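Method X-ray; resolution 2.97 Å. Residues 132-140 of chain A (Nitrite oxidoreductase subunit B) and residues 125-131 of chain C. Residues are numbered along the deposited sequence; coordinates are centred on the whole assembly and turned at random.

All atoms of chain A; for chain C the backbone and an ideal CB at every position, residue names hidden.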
# COMPACT_ATOMS: atom_id res chain seq x y z
N TYR A 132 -8.11 -7.25 -29.83
CA TYR A 132 -7.12 -6.23 -30.16
C TYR A 132 -5.87 -6.51 -29.34
O TYR A 132 -5.91 -7.17 -28.30
CB TYR A 132 -7.65 -4.82 -29.87
CG TYR A 132 -7.75 -4.48 -28.40
CD1 TYR A 132 -8.86 -4.84 -27.66
CD2 TYR A 132 -6.73 -3.79 -27.75
CE1 TYR A 132 -8.96 -4.54 -26.31
CE2 TYR A 132 -6.81 -3.48 -26.41
CZ TYR A 132 -7.93 -3.86 -25.69
OH TYR A 132 -8.02 -3.55 -24.35
N ILE A 133 -4.74 -6.00 -29.83
CA ILE A 133 -3.47 -6.08 -29.12
C ILE A 133 -3.29 -4.75 -28.38
O ILE A 133 -3.15 -3.71 -29.03
CB ILE A 133 -2.30 -6.35 -30.07
CG1 ILE A 133 -2.42 -7.74 -30.68
CG2 ILE A 133 -0.98 -6.21 -29.33
CD1 ILE A 133 -1.42 -8.02 -31.78
N PRO A 134 -3.29 -4.75 -27.05
CA PRO A 134 -3.03 -3.50 -26.32
C PRO A 134 -1.63 -2.99 -26.60
O PRO A 134 -0.64 -3.73 -26.50
CB PRO A 134 -3.21 -3.90 -24.85
CG PRO A 134 -4.03 -5.14 -24.88
CD PRO A 134 -3.62 -5.86 -26.14
N GLU A 135 -1.54 -1.72 -26.97
CA GLU A 135 -0.25 -1.12 -27.26
C GLU A 135 0.55 -1.00 -25.96
O GLU A 135 -0.00 -1.01 -24.86
CB GLU A 135 -0.44 0.25 -27.92
CG GLU A 135 0.83 0.95 -28.38
CD GLU A 135 0.54 2.15 -29.26
OE1 GLU A 135 -0.60 2.28 -29.74
OE2 GLU A 135 1.46 2.98 -29.46
N ASP A 136 1.88 -0.90 -26.10
CA ASP A 136 2.74 -0.85 -24.93
C ASP A 136 2.36 0.31 -24.01
O ASP A 136 2.55 0.22 -22.79
CB ASP A 136 4.21 -0.74 -25.35
CG ASP A 136 4.49 0.48 -26.21
OD1 ASP A 136 3.54 1.20 -26.57
OD2 ASP A 136 5.68 0.72 -26.53
N LYS A 137 1.82 1.39 -24.57
CA LYS A 137 1.38 2.52 -23.76
C LYS A 137 0.09 2.23 -23.02
O LYS A 137 -0.21 2.92 -22.04
CB LYS A 137 1.23 3.76 -24.64
CG LYS A 137 2.57 4.36 -25.02
CD LYS A 137 2.46 5.53 -25.98
CE LYS A 137 3.83 6.12 -26.25
NZ LYS A 137 3.82 7.14 -27.34
N GLU A 138 -0.68 1.22 -23.44
CA GLU A 138 -1.89 0.85 -22.73
C GLU A 138 -1.62 -0.12 -21.59
O GLU A 138 -2.52 -0.36 -20.78
CB GLU A 138 -2.90 0.21 -23.69
CG GLU A 138 -3.28 1.07 -24.89
CD GLU A 138 -4.27 0.38 -25.81
OE1 GLU A 138 -4.69 -0.76 -25.49
OE2 GLU A 138 -4.65 0.97 -26.84
N TRP A 139 -0.40 -0.65 -21.50
CA TRP A 139 0.01 -1.46 -20.36
C TRP A 139 0.58 -0.63 -19.23
O TRP A 139 0.82 -1.16 -18.14
CB TRP A 139 1.04 -2.51 -20.80
CG TRP A 139 0.49 -3.51 -21.76
CD1 TRP A 139 0.59 -3.49 -23.12
CD2 TRP A 139 -0.26 -4.69 -21.43
NE1 TRP A 139 -0.05 -4.58 -23.66
CE2 TRP A 139 -0.57 -5.34 -22.65
CE3 TRP A 139 -0.69 -5.27 -20.24
CZ2 TRP A 139 -1.30 -6.52 -22.70
CZ3 TRP A 139 -1.40 -6.46 -20.29
CH2 TRP A 139 -1.70 -7.07 -21.51
N ARG A 140 0.81 0.67 -19.45
CA ARG A 140 1.23 1.54 -18.37
C ARG A 140 0.09 1.74 -17.38
O ARG A 140 -1.06 1.36 -17.64
CB ARG A 140 1.68 2.89 -18.93
CG ARG A 140 2.53 2.79 -20.19
CD ARG A 140 2.92 4.17 -20.71
NE ARG A 140 1.79 4.91 -21.24
CZ ARG A 140 1.85 6.18 -21.64
NH1 ARG A 140 3.00 6.84 -21.56
NH2 ARG A 140 0.77 6.78 -22.12
N UNK C 125 10.61 -6.49 -29.80
CA UNK C 125 10.67 -6.42 -28.34
C UNK C 125 9.41 -5.79 -27.76
O UNK C 125 8.91 -6.22 -26.72
CB UNK C 125 11.90 -5.63 -27.90
N UNK C 126 8.85 -4.79 -28.43
CA UNK C 126 7.62 -4.17 -27.96
C UNK C 126 6.43 -5.04 -28.36
O UNK C 126 6.45 -5.72 -29.39
CB UNK C 126 7.47 -2.75 -28.52
N UNK C 127 5.37 -4.98 -27.54
CA UNK C 127 4.23 -5.87 -27.73
C UNK C 127 3.54 -5.68 -29.07
O UNK C 127 3.03 -6.64 -29.66
CB UNK C 127 3.22 -5.66 -26.60
N UNK C 128 3.54 -4.45 -29.59
CA UNK C 128 2.84 -4.11 -30.83
C UNK C 128 3.74 -4.22 -32.07
O UNK C 128 3.29 -3.88 -33.17
CB UNK C 128 2.28 -2.69 -30.73
N UNK C 129 5.01 -4.56 -31.91
CA UNK C 129 5.96 -4.57 -33.01
C UNK C 129 6.31 -5.99 -33.43
O UNK C 129 6.49 -6.88 -32.59
CB UNK C 129 7.23 -3.81 -32.62
N UNK C 130 6.48 -6.18 -34.73
CA UNK C 130 6.79 -7.47 -35.32
C UNK C 130 7.97 -7.32 -36.27
O UNK C 130 8.35 -6.21 -36.66
CB UNK C 130 5.57 -8.04 -36.05
N UNK C 131 8.52 -8.45 -36.69
CA UNK C 131 9.75 -8.44 -37.47
C UNK C 131 9.42 -8.66 -38.94
O UNK C 131 8.47 -9.36 -39.29
CB UNK C 131 10.72 -9.51 -36.97

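Position 125 of chain C has nothing of the chain A stretch within 5.5 Å of its ideal CB. The visible atoms set no preference. The deposited residue is Ile C125, which makes no contact with this stretch.

At position 126 the CA-to-CB bond points toward chain A. The ideal CB lies 4.4 Å from Asp A136 OD2, so a carboxylate is the nearest feature. A small residue would suit, and so would a small polar one with a hydrogen-bond donor. Phi and psi of -81° and 151° are extended; 126 opens a type I turn whose two corners are 127 and 128. The deposited residue is Ala C126. Its CB lies near the carboxylate without bonding to it, and its backbone O accepts a bond from N of residue 129 at 3.1 Å, closing the turn.

Position 127 also points toward chain A. Its ideal CB is 4.3 Å from Pro A134 O and 4.5 Å from Trp A139 NE1. Trp A139 NE1 already donates to Pro A134 O at 3.0 Å. The CG2 methyl of Ile A133 is nearby. A compact side chain with a methyl group would fit: valine, threonine or perhaps isoleucine. The deposited residue is Thr C127, with chi1 in the m well. Its CG2 packs 3.9 Å from Ile A133 CG2, 3.8 Å from Pro A134 O and 4.2 Å from Trp A139 NE1. Its hydroxyl makes no hydrogen bond to this stretch.

Position 128 faces chain A where the CA atoms of the two stretches come nearest, 5.6 Å from its CA to Glu A135 CA. The ideal CB is 4.6 Å from Glu A135 CG and 5.0 Å from Asp A136 N. That amide is a donor, and the Asp A136 carboxylate beside it is an acceptor. An acceptor on a flexible arm is called for. Glutamine or glutamate could reach the amide, but glutamate would bring a second negative charge near the carboxylate. The deposited residue is Gln C128, with chi1 p and chi2 m. Its OE1 accepts from Asp A136 N at 2.8 Å. Its NE2 donates to Asp A136 OD2 at 3.3 Å, a weak bond. One amide group thus serves both the backbone and the side chain of the same residue.

Position 129 points sideways, with no chain A atom near its ideal CB. Many residues would do. It is Glu C129, whose side-chain end comes nearer but makes no contact with this stretch.

Position 130 also points sideways, so only a long or bulky side chain could reach Ile A133. Methionine or an aromatic could bridge the gap of about 8.2 Å from the ideal CB to Ile A133 CD1; leucine would fall short. It is Phe C130, whose CZ meets Ile A133 CD1 at 4.0 Å, the methyl lying at the ring edge.

Position 131 is out of reach, and the geometry leaves it free. It is Arg C131.

Chain C (125-131) IATQEFR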
# COMPACT_ATOMS: atom_id res chain seq x y z
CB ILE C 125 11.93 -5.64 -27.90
CG1 ILE C 125 13.20 -6.42 -28.25
CG2 ILE C 125 11.88 -5.33 -26.41
CD1 ILE C 125 14.46 -5.86 -27.63
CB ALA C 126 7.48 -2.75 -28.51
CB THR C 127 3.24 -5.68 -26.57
OG1 THR C 127 3.84 -6.09 -25.34
CG2 THR C 127 1.97 -6.48 -26.82
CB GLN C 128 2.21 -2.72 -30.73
CG GLN C 128 3.18 -1.56 -30.73
CD GLN C 128 3.83 -1.37 -29.39
OE1 GLN C 128 3.26 -1.71 -28.35
NE2 GLN C 128 5.05 -0.84 -29.39
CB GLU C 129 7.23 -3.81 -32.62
CG GLU C 129 6.94 -2.35 -32.36
CD GLU C 129 8.20 -1.53 -32.17
OE1 GLU C 129 9.25 -2.13 -31.88
OE2 GLU C 129 8.13 -0.30 -32.29
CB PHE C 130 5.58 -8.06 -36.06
CG PHE C 130 4.37 -8.23 -35.20
CD1 PHE C 130 4.10 -9.44 -34.59
CD2 PHE C 130 3.50 -7.17 -34.99
CE1 PHE C 130 2.96 -9.59 -33.79
CE2 PHE C 130 2.38 -7.33 -34.19
CZ PHE C 130 2.11 -8.53 -33.60
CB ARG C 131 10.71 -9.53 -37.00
CG ARG C 131 10.06 -10.92 -37.12
CD ARG C 131 11.08 -12.03 -36.98
NE ARG C 131 11.40 -12.28 -35.59
CZ ARG C 131 10.72 -13.14 -34.83
NH1 ARG C 131 9.69 -13.82 -35.33
NH2 ARG C 131 11.07 -13.30 -33.56
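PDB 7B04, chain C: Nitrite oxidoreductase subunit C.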